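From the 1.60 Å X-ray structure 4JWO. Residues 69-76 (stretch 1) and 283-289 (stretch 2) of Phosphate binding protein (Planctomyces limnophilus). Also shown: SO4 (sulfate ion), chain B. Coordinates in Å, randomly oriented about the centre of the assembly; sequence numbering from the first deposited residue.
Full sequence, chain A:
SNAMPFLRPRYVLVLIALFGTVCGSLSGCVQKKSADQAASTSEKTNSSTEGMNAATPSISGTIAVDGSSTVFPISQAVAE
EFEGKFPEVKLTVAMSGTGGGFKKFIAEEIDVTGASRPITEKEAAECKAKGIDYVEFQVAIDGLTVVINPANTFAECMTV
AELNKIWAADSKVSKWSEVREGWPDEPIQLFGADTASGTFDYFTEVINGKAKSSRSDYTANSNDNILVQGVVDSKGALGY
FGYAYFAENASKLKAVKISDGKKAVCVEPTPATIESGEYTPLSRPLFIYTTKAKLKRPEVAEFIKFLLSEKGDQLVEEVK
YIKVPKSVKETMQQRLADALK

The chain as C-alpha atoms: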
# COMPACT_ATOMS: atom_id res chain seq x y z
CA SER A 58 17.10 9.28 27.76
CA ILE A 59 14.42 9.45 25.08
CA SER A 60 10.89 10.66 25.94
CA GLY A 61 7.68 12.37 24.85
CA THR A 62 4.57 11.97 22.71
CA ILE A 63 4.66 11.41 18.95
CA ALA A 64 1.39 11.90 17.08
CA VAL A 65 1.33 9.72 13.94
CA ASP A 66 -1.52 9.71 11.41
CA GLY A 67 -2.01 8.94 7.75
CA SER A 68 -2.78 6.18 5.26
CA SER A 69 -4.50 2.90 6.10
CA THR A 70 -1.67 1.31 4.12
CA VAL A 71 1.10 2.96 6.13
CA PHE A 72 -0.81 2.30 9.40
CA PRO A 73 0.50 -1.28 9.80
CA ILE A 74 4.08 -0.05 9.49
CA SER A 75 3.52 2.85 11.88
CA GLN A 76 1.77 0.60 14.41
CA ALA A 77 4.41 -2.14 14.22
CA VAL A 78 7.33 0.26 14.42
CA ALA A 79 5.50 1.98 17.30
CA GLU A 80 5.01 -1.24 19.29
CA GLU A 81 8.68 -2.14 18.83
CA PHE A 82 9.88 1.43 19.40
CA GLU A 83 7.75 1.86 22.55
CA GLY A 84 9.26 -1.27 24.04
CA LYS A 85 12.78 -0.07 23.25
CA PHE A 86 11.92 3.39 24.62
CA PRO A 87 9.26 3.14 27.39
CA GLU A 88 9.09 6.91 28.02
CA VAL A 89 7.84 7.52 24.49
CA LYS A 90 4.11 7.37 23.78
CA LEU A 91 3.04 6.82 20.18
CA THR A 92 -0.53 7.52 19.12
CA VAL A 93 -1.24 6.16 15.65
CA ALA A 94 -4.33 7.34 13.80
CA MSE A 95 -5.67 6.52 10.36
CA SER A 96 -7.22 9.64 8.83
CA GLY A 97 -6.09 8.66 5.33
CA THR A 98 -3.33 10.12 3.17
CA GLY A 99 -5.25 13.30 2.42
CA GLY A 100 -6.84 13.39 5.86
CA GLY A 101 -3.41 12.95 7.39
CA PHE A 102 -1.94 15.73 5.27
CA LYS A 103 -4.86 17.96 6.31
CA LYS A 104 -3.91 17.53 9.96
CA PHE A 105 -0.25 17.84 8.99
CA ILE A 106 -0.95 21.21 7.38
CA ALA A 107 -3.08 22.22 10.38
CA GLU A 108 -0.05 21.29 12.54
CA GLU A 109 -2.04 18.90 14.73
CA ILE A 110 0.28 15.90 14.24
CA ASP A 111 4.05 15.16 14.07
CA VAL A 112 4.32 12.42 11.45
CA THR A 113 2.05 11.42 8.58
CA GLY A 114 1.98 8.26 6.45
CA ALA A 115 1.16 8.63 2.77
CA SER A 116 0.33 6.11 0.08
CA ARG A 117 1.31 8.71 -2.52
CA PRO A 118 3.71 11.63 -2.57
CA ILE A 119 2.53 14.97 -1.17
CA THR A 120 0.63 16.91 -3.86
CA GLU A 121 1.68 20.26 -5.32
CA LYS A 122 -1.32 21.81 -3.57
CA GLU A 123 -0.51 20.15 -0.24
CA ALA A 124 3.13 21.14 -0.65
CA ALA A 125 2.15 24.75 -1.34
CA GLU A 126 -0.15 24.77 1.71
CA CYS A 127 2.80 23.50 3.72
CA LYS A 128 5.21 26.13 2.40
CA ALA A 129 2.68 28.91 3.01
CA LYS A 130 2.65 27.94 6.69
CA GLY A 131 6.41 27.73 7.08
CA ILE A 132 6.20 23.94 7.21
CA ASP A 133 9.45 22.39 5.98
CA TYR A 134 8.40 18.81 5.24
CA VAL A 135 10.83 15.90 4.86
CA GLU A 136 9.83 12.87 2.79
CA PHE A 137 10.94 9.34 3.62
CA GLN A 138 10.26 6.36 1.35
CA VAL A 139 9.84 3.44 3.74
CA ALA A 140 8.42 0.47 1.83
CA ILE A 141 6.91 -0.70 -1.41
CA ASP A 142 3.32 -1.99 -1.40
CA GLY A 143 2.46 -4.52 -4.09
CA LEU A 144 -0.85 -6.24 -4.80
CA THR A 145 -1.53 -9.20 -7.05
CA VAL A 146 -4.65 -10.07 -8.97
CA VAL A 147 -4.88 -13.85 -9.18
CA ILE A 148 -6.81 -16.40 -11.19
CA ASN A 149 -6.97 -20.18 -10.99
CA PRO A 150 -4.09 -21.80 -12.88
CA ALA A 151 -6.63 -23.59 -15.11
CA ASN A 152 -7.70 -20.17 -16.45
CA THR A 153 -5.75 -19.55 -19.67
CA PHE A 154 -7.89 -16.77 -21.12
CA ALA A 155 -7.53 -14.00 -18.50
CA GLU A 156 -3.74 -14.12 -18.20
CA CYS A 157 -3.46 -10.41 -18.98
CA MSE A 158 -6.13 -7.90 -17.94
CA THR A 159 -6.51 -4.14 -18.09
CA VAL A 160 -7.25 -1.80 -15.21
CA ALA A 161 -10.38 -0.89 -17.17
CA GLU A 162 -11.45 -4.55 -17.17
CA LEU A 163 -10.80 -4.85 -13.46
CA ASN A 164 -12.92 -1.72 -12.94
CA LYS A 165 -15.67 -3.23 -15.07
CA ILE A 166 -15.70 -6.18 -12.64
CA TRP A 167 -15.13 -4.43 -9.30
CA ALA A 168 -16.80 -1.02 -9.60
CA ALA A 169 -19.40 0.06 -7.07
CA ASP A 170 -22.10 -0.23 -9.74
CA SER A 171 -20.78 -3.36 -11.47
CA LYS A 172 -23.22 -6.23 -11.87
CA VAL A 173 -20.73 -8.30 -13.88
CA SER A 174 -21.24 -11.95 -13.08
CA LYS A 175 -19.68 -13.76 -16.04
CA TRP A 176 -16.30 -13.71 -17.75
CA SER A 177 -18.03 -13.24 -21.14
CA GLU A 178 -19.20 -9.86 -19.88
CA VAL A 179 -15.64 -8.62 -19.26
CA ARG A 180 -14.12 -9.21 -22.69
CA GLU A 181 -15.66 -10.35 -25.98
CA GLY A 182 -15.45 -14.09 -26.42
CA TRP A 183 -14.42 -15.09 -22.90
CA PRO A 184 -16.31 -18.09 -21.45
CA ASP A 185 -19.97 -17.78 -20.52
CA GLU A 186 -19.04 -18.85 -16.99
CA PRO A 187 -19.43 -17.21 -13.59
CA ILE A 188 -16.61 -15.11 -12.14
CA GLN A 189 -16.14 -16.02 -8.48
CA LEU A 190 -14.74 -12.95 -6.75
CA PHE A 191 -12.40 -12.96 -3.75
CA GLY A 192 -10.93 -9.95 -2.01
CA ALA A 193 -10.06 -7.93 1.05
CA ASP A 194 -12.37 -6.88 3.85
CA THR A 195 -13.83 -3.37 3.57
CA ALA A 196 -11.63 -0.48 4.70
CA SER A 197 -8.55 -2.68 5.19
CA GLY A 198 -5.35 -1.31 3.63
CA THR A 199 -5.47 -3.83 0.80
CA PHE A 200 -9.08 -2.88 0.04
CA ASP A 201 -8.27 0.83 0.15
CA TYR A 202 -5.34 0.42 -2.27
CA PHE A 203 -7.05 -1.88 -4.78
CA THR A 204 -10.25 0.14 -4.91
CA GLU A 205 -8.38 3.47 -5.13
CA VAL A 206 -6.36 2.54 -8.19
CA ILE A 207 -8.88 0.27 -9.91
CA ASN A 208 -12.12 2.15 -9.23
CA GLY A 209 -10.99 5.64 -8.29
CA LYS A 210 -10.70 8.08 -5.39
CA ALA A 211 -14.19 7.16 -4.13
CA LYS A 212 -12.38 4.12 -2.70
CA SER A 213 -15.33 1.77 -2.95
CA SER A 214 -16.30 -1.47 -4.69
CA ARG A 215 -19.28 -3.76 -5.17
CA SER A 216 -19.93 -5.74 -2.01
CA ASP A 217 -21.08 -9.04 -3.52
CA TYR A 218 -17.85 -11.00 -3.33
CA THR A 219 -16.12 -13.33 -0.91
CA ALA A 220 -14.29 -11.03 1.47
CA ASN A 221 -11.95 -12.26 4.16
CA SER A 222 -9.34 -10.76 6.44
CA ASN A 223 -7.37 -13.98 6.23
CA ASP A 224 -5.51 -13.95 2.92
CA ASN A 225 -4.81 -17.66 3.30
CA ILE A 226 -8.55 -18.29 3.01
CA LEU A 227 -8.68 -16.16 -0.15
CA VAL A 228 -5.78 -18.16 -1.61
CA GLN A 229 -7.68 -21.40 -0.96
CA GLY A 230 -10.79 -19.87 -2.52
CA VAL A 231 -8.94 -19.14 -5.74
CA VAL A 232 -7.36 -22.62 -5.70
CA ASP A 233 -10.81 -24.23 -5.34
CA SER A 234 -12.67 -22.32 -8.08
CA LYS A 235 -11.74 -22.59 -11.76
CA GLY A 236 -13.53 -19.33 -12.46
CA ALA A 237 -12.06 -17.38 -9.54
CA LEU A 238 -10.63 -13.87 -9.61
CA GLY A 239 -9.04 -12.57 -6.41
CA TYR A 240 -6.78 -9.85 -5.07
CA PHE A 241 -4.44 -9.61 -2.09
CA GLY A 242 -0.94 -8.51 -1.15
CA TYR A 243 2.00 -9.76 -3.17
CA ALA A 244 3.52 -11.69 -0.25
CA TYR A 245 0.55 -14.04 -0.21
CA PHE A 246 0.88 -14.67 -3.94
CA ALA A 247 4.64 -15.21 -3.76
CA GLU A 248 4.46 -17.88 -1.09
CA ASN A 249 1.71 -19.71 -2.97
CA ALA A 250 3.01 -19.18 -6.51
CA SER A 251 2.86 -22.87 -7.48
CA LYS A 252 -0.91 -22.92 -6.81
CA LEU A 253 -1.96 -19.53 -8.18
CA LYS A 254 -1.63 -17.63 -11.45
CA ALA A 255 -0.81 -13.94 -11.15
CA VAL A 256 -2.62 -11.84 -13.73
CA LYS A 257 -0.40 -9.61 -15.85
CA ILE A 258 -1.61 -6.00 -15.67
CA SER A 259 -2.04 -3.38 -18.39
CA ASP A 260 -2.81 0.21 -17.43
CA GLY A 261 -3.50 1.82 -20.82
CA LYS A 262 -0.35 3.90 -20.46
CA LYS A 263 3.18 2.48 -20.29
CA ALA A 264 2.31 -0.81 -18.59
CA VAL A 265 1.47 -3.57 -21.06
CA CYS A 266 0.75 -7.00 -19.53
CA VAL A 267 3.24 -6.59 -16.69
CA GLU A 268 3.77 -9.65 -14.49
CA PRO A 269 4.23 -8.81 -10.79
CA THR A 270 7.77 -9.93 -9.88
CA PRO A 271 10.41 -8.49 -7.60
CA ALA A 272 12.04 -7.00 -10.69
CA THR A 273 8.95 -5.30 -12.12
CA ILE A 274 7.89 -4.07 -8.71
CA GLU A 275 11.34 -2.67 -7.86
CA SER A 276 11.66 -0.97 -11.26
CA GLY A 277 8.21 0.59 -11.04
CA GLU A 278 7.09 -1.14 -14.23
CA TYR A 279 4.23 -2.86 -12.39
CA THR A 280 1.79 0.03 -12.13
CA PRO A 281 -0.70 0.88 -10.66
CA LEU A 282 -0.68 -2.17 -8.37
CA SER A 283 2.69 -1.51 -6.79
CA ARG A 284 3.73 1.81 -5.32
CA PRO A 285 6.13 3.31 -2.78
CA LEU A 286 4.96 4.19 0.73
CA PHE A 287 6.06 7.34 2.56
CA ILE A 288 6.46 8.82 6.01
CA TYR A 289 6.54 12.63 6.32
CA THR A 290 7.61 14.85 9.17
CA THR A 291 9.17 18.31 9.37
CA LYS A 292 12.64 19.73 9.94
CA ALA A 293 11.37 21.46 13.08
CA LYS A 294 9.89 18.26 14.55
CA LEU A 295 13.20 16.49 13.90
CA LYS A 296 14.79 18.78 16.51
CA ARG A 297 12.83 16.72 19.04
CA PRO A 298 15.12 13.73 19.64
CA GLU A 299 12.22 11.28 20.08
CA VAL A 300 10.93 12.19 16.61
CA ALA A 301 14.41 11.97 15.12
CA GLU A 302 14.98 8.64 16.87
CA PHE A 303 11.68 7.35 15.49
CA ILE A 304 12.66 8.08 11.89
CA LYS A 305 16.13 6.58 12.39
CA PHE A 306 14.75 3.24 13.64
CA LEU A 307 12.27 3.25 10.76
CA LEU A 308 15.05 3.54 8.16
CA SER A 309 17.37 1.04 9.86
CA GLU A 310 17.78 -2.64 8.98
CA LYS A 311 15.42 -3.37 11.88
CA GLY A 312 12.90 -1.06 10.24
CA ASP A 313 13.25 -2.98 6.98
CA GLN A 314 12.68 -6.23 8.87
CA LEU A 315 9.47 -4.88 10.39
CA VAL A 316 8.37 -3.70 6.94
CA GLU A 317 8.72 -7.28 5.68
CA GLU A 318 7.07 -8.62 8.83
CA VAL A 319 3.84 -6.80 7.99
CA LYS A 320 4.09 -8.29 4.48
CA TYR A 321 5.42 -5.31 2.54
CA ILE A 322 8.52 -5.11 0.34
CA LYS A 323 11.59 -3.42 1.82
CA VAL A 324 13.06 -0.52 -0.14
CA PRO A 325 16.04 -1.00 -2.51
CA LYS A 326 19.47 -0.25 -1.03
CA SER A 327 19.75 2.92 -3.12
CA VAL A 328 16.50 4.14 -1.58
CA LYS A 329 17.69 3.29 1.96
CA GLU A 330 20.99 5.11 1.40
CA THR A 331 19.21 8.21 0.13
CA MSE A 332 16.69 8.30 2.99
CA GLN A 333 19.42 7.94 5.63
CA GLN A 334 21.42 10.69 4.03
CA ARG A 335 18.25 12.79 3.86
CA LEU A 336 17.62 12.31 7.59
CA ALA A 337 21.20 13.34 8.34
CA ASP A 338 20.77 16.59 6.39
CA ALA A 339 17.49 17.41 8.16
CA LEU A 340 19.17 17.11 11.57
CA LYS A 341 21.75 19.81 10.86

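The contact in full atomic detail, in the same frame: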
# COMPACT_ATOMS: atom_id res chain seq x y z
N SER A 69 -4.22 4.25 5.62
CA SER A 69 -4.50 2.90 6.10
C SER A 69 -3.41 1.93 5.66
O SER A 69 -3.18 0.91 6.32
CB SER A 69 -5.86 2.42 5.60
OG SER A 69 -5.82 2.26 4.19
N THR A 70 -2.72 2.21 4.55
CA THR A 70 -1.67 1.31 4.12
C THR A 70 -0.34 1.52 4.83
O THR A 70 0.48 0.61 4.90
CB THR A 70 -1.48 1.28 2.57
OG1 THR A 70 -1.17 2.59 2.10
CG2 THR A 70 -2.75 0.81 1.91
N VAL A 71 -0.11 2.72 5.36
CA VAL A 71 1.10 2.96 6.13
C VAL A 71 0.85 2.61 7.60
O VAL A 71 1.79 2.25 8.32
CB VAL A 71 1.62 4.40 5.94
CG1 VAL A 71 2.92 4.62 6.72
CG2 VAL A 71 1.82 4.69 4.45
N PHE A 72 -0.41 2.66 8.03
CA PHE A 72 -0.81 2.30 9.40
C PHE A 72 -0.14 1.03 9.97
O PHE A 72 0.37 1.07 11.09
CB PHE A 72 -2.35 2.18 9.51
CG PHE A 72 -2.88 2.03 10.92
CD1 PHE A 72 -3.05 3.14 11.72
CD2 PHE A 72 -3.26 0.80 11.41
CE1 PHE A 72 -3.56 3.02 13.02
CE2 PHE A 72 -3.77 0.66 12.70
CZ PHE A 72 -3.92 1.78 13.50
N PRO A 73 -0.11 -0.08 9.20
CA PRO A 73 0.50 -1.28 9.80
C PRO A 73 1.99 -1.12 10.08
O PRO A 73 2.50 -1.69 11.05
CB PRO A 73 0.27 -2.37 8.74
CG PRO A 73 -0.84 -1.86 7.89
CD PRO A 73 -0.69 -0.37 7.88
N ILE A 74 2.68 -0.36 9.24
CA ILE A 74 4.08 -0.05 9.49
C ILE A 74 4.21 0.83 10.72
O ILE A 74 4.96 0.51 11.64
CB ILE A 74 4.72 0.68 8.29
CG1 ILE A 74 4.68 -0.21 7.05
CG2 ILE A 74 6.15 1.09 8.61
CD1 ILE A 74 5.17 0.50 5.80
N SER A 75 3.47 1.93 10.75
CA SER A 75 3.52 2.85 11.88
C SER A 75 3.17 2.17 13.20
O SER A 75 3.81 2.42 14.22
CB SER A 75 2.58 4.05 11.65
OG SER A 75 3.01 4.81 10.54
N GLN A 76 2.17 1.29 13.19
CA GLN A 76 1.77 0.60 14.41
C GLN A 76 2.83 -0.40 14.86
O GLN A 76 3.11 -0.52 16.06
CB GLN A 76 0.42 -0.11 14.23
CG GLN A 76 -0.10 -0.77 15.49
CD GLN A 76 -0.24 0.22 16.64
OE1 GLN A 76 -1.19 1.00 16.69
NE2 GLN A 76 0.71 0.18 17.58
N SER A 283 1.65 -1.67 -7.80
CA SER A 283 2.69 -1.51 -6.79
C SER A 283 3.05 -0.05 -6.72
O SER A 283 2.98 0.67 -7.71
CB SER A 283 3.93 -2.39 -7.05
OG SER A 283 4.70 -1.95 -8.16
N ARG A 284 3.39 0.41 -5.52
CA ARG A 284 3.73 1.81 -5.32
C ARG A 284 4.52 1.98 -4.04
O ARG A 284 4.39 1.19 -3.11
CB ARG A 284 2.45 2.66 -5.25
CG ARG A 284 1.59 2.38 -4.02
CD ARG A 284 0.31 3.16 -4.13
NE ARG A 284 -0.63 2.84 -3.07
CZ ARG A 284 -1.82 3.42 -2.94
NH1 ARG A 284 -2.22 4.34 -3.81
NH2 ARG A 284 -2.62 3.08 -1.95
N PRO A 285 5.34 3.04 -3.98
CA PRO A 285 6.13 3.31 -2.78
C PRO A 285 5.27 3.89 -1.67
O PRO A 285 4.26 4.55 -1.95
CB PRO A 285 7.16 4.33 -3.26
CG PRO A 285 6.49 5.03 -4.42
CD PRO A 285 5.65 3.97 -5.08
N LEU A 286 5.65 3.62 -0.42
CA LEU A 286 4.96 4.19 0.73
C LEU A 286 5.87 5.18 1.43
O LEU A 286 7.09 4.97 1.49
CB LEU A 286 4.57 3.08 1.70
CG LEU A 286 3.61 2.02 1.16
CD1 LEU A 286 3.20 1.08 2.28
CD2 LEU A 286 2.39 2.69 0.53
N PHE A 287 5.29 6.25 1.98
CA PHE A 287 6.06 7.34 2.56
C PHE A 287 5.68 7.68 3.99
O PHE A 287 4.54 7.50 4.42
CB PHE A 287 5.93 8.61 1.71
CG PHE A 287 6.28 8.41 0.27
CD1 PHE A 287 7.58 8.57 -0.17
CD2 PHE A 287 5.31 8.04 -0.65
CE1 PHE A 287 7.91 8.38 -1.50
CE2 PHE A 287 5.63 7.84 -1.98
CZ PHE A 287 6.94 8.01 -2.40
N ILE A 288 6.67 8.20 4.71
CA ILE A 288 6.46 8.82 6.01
C ILE A 288 6.98 10.25 5.90
O ILE A 288 8.09 10.47 5.41
CB ILE A 288 7.21 8.06 7.12
CG1 ILE A 288 6.45 6.80 7.51
CG2 ILE A 288 7.44 8.96 8.33
CD1 ILE A 288 5.26 7.05 8.44
N TYR A 289 6.17 11.21 6.34
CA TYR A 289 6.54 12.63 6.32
C TYR A 289 6.63 13.17 7.73
O TYR A 289 5.82 12.82 8.59
CB TYR A 289 5.49 13.46 5.58
CG TYR A 289 5.51 13.31 4.08
CD1 TYR A 289 4.86 12.25 3.46
CD2 TYR A 289 6.16 14.23 3.28
CE1 TYR A 289 4.87 12.11 2.09
CE2 TYR A 289 6.17 14.10 1.91
CZ TYR A 289 5.53 13.04 1.32
OH TYR A 289 5.55 12.92 -0.05
S SO4 B . -5.17 6.17 1.70
O1 SO4 B . -5.78 5.10 0.92
O2 SO4 B . -3.75 6.28 1.42
O3 SO4 B . -5.81 7.42 1.32
O4 SO4 B . -5.36 5.88 3.12
O HOH W 1 -0.61 1.53 -0.61

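A helical segment packs against a β-strand more than two hundred residues later in the chain, and the contact is made by side chains rather than by paired backbones. Stretch 2 is extended throughout, from Ser 283 to Tyr 289, and the strand runs on beyond it. In stretch 1, Ser 69 to Val 71 already have helical phi/psi, and the regular bonds follow: Ser 75 N donates to Val 71 O at 3.0 Å and Gln 76 N to Phe 72 O at 2.8 Å. The nearest CA atoms across the contact are those of Val 71 and Leu 286, 6.8 Å apart, a spacing filled by side chains. No direct hydrogen bond crosses between the stretches, and together they bury 281 Å².

Apolar packing dominates. Leu 286 points its CA-to-CB bond toward the helix and has the largest covered area of any residue here. Its CB lies 4.2 Å from Val 71 CG2, and its CD1 lies 4.1 Å from Ile 74 CD1. Thr 70, Val 71 and Ile 74 all direct CA-to-CB toward the strand; the three-residue step from Val 71 to Ile 74 is nearly one helical turn, which keeps both on the same side. Val 71, with chi1 in t, spreads its two methyls along the strand: while CG2 meets Leu 286, CG1 reaches Ile 288 CD1 at 3.8 Å. Ile 288 leaves its backbone sideways, but with chi1 and chi2 both m its end comes nearer the helix. These are van der Waals contacts, favoured by the removal of apolar surface from water.

Some contacts pair carbon with a polar atom and are packing only. Ile 288 CD1 lies 3.8 Å from Ser 75 OG, Leu 286 CD1 lies 3.8 Å from Thr 70 O, and Val 71 CG2 rests 3.9 Å from Phe 287 O. Phe 287 thus takes part through its backbone, its CA-to-CB bond pointing away.

The polar link runs through water. Arg 284 starts sideways, but its extended chain, t at chi2 and chi3, brings the guanidinium nearer Thr 70. Thr 70 OG1 and Arg 284 NH2 remain 4.3 Å apart, and water 1 bridges the residues: it accepts from Arg 284 NE at 2.8 Å and hydrogen-bonds Thr 70 OG1 at 3.0 Å.

Outside the interface, Ser 69 N donates to sulfate O4 at 3.2 Å with an angle of 153°; the ion probably comes from the crystallisation liquor.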